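Local coordinates for protein proline dehydrogenase (Deinococcus radiodurans, PDB 4H6Q) that oxidises L-proline to delta-1-pyrroline-5-carboxylate with FAD as cofactor and a quinone as electron acceptor, the first step of proline breakdown to glutamate, at residues His247-Lys251 and Asp252-Phe256. Sequence-based numbering, arbitrary orientation.
Sequences HGIGK and DAFEF
Ala-253 N donates to Gly-250 O at 3.0 Å and closes a type I beta turn from Gly-250 to Ala-253. The turn belongs to the loop that leads from helix 234-246 into strand 254-259 of the beta8-alpha8 barrel. The bond is fairly straight, 154° at the hydrogen, but the donor sits well above the carbonyl plane. The same oxygen lies at the edge of the Phe-254 ring, near its plane, with Gly-250 O 3.6 Å from CD2.

Ile-249 packs on this turn through one branch. With chi1 at -69°, CG1 stands opposite the carbonyl carbon, and the other branch, CG2, meets Ala-253 CB at 4.0 Å. Ile-249 CG2 also approaches Phe-254 CD2 obliquely at 4.2 Å. In Phe-254, chi1 of 71° sets CG on the side flanked by both N and C, which brings the CD2/CE2 edge back against Gly-250 O.

Further out, Val-244 of helix 234-246 and Leu-221 of helix 206-222 touch both Ile-249 and Phe-254. Gly-248, with positive phi, is the C-prime residue of the Schellman motif that ends helix 234-246. The loop enters strand 254-259 at its N-terminal end, whereas active sites of beta8-alpha8 barrels lie at the C-terminal ends of the strands. The contact is therefore structural packing, with the Phe-254 side chain about 13 Å from the FAD. One water lies over a face of the Phe-254 ring, nearer its rim than its centre, and donates to Lys-251 O at 2.7 Å and to Phe-254 O at 3.0 Å.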
ATOM      1  N   HIS A 247      19.210  18.060   0.475  1.00 14.29           N
ATOM      2  CA  HIS A 247      18.137  19.042   0.263  1.00 13.80           C
ATOM      3  C   HIS A 247      17.519  19.613   1.541  1.00 15.42           C
ATOM      4  O   HIS A 247      16.556  20.364   1.471  1.00 17.58           O
ATOM      5  CB  HIS A 247      17.058  18.442  -0.632  1.00 14.08           C
ATOM      6  CG  HIS A 247      17.553  18.204  -2.026  1.00 15.23           C
ATOM      7  ND1 HIS A 247      17.355  19.095  -3.056  1.00 20.03           N
ATOM      8  CD2 HIS A 247      18.302  17.197  -2.537  1.00 15.64           C
ATOM      9  CE1 HIS A 247      17.941  18.637  -4.154  1.00 19.60           C
ATOM     10  NE2 HIS A 247      18.540  17.496  -3.864  1.00 20.29           N
ATOM     11  N   GLY A 248      18.092  19.287   2.706  1.00 15.09           N
ATOM     12  CA  GLY A 248      17.576  19.821   3.971  1.00 16.01           C
ATOM     13  C   GLY A 248      16.155  19.400   4.298  1.00 16.28           C
ATOM     14  O   GLY A 248      15.411  20.125   4.978  1.00 18.80           O
ATOM     15  N   ILE A 249      15.750  18.212   3.841  1.00 13.06           N
ATOM     16  CA  ILE A 249      14.393  17.737   4.059  1.00 14.16           C
ATOM     17  C   ILE A 249      14.260  17.084   5.433  1.00 12.38           C
ATOM     18  O   ILE A 249      15.103  16.278   5.834  1.00 14.45           O
ATOM     19  CB  ILE A 249      14.006  16.808   2.910  1.00 14.65           C
ATOM     20  CG1 ILE A 249      13.874  17.650   1.628  1.00 16.23           C
ATOM     21  CG2 ILE A 249      12.683  16.044   3.200  1.00 13.98           C
ATOM     22  CD1 ILE A 249      13.737  16.830   0.386  1.00 18.09           C
ATOM     23  N   GLY A 250      13.238  17.446   6.193  1.00 13.18           N
ATOM     24  CA  GLY A 250      13.117  16.881   7.527  1.00 13.11           C
ATOM     25  C   GLY A 250      12.728  15.406   7.527  1.00 12.85           C
ATOM     26  O   GLY A 250      12.036  14.913   6.598  1.00 12.70           O
ATOM     27  N   LYS A 251      13.157  14.679   8.565  1.00 12.54           N
ATOM     28  CA  LYS A 251      12.825  13.268   8.710  1.00 12.84           C
ATOM     29  C   LYS A 251      11.384  13.016   9.139  1.00 12.55           C
ATOM     30  O   LYS A 251      10.970  11.863   9.234  1.00 15.87           O
ATOM     31  CB  LYS A 251      13.831  12.577   9.638  1.00 13.83           C
ATOM     32  CG  LYS A 251      15.239  12.538   8.985  1.00 15.79           C
ATOM     33  CD  LYS A 251      16.291  11.886   9.924  1.00 19.72           C
ATOM     34  CE  LYS A 251      17.624  11.914   9.288  1.00 24.32           C
ATOM     35  NZ  LYS A 251      18.631  12.482  10.169  1.00 26.36           N
ATOM     36  N   ASP A 252      10.585  14.085   9.300  1.00 11.82           N
ATOM     37  CA  ASP A 252       9.140  14.008   9.496  1.00 13.13           C
ATOM     38  C   ASP A 252       8.372  14.190   8.179  1.00 12.57           C
ATOM     39  O   ASP A 252       7.122  14.139   8.175  1.00 14.28           O
ATOM     40  CB  ASP A 252       8.712  15.140  10.434  1.00 17.96           C
ATOM     41  CG  ASP A 252       9.094  16.560   9.866  1.00 21.23           C
ATOM     42  OD1 ASP A 252      10.288  16.803   9.459  1.00 16.25           O
ATOM     43  OD2 ASP A 252       8.194  17.466   9.870  1.00 28.27           O
ATOM     44  N   ALA A 253       9.086  14.418   7.070  1.00 10.44           N
ATOM     45  CA  ALA A 253       8.423  14.789   5.805  1.00 10.67           C
ATOM     46  C   ALA A 253       8.226  13.621   4.838  1.00  9.57           C
ATOM     47  O   ALA A 253       7.723  13.823   3.719  1.00 11.93           O
ATOM     48  CB  ALA A 253       9.234  15.890   5.126  1.00 12.95           C
ATOM     49  N   PHE A 254       8.626  12.423   5.249  1.00  9.15           N
ATOM     50  CA  PHE A 254       8.537  11.247   4.357  1.00  8.21           C
ATOM     51  C   PHE A 254       8.747  10.049   5.223  1.00  7.91           C
ATOM     52  O   PHE A 254       9.186  10.188   6.379  1.00  9.60           O
ATOM     53  CB  PHE A 254       9.610  11.292   3.244  1.00  9.34           C
ATOM     54  CG  PHE A 254      10.974  11.061   3.741  1.00  9.26           C
ATOM     55  CD1 PHE A 254      11.547   9.801   3.694  1.00 12.15           C
ATOM     56  CD2 PHE A 254      11.692  12.099   4.373  1.00 12.03           C
ATOM     57  CE1 PHE A 254      12.840   9.567   4.221  1.00 13.94           C
ATOM     58  CE2 PHE A 254      12.954  11.867   4.897  1.00 15.28           C
ATOM     59  CZ  PHE A 254      13.533  10.638   4.813  1.00 14.27           C
ATOM     60  N   GLU A 255       8.484   8.854   4.696  1.00  8.27           N
ATOM     61  CA  GLU A 255       8.769   7.621   5.446  1.00  8.58           C
ATOM     62  C   GLU A 255       9.198   6.556   4.464  1.00  8.36           C
ATOM     63  O   GLU A 255       8.827   6.589   3.262  1.00  9.94           O
ATOM     64  CB  GLU A 255       7.571   7.143   6.255  1.00  9.82           C
ATOM     65  CG  GLU A 255       6.331   6.746   5.413  1.00  9.23           C
ATOM     66  CD  GLU A 255       5.082   6.728   6.227  1.00  8.73           C
ATOM     67  OE1 GLU A 255       4.239   5.790   6.082  1.00  9.92           O
ATOM     68  OE2 GLU A 255       4.872   7.694   7.036  1.00  9.86           O
ATOM     69  N   PHE A 256       9.984   5.616   4.979  1.00  7.98           N
ATOM     70  CA  PHE A 256      10.272   4.371   4.249  1.00  8.20           C
ATOM     71  C   PHE A 256       9.152   3.395   4.550  1.00  8.37           C
ATOM     72  O   PHE A 256       8.582   3.384   5.651  1.00  9.65           O
ATOM     73  CB  PHE A 256      11.610   3.777   4.697  1.00  8.12           C
ATOM     74  CG  PHE A 256      12.790   4.591   4.261  1.00  9.03           C
ATOM     75  CD1 PHE A 256      13.164   4.644   2.916  1.00  9.71           C
ATOM     76  CD2 PHE A 256      13.452   5.406   5.183  1.00 10.30           C
ATOM     77  CE1 PHE A 256      14.250   5.414   2.518  1.00 10.58           C
ATOM     78  CE2 PHE A 256      14.518   6.162   4.807  1.00 12.25           C
ATOM     79  CZ  PHE A 256      14.927   6.197   3.460  1.00 11.28           C
TER
HETATM   80  O   HOH W   1      11.771   9.663   7.808  1.00 11.23           O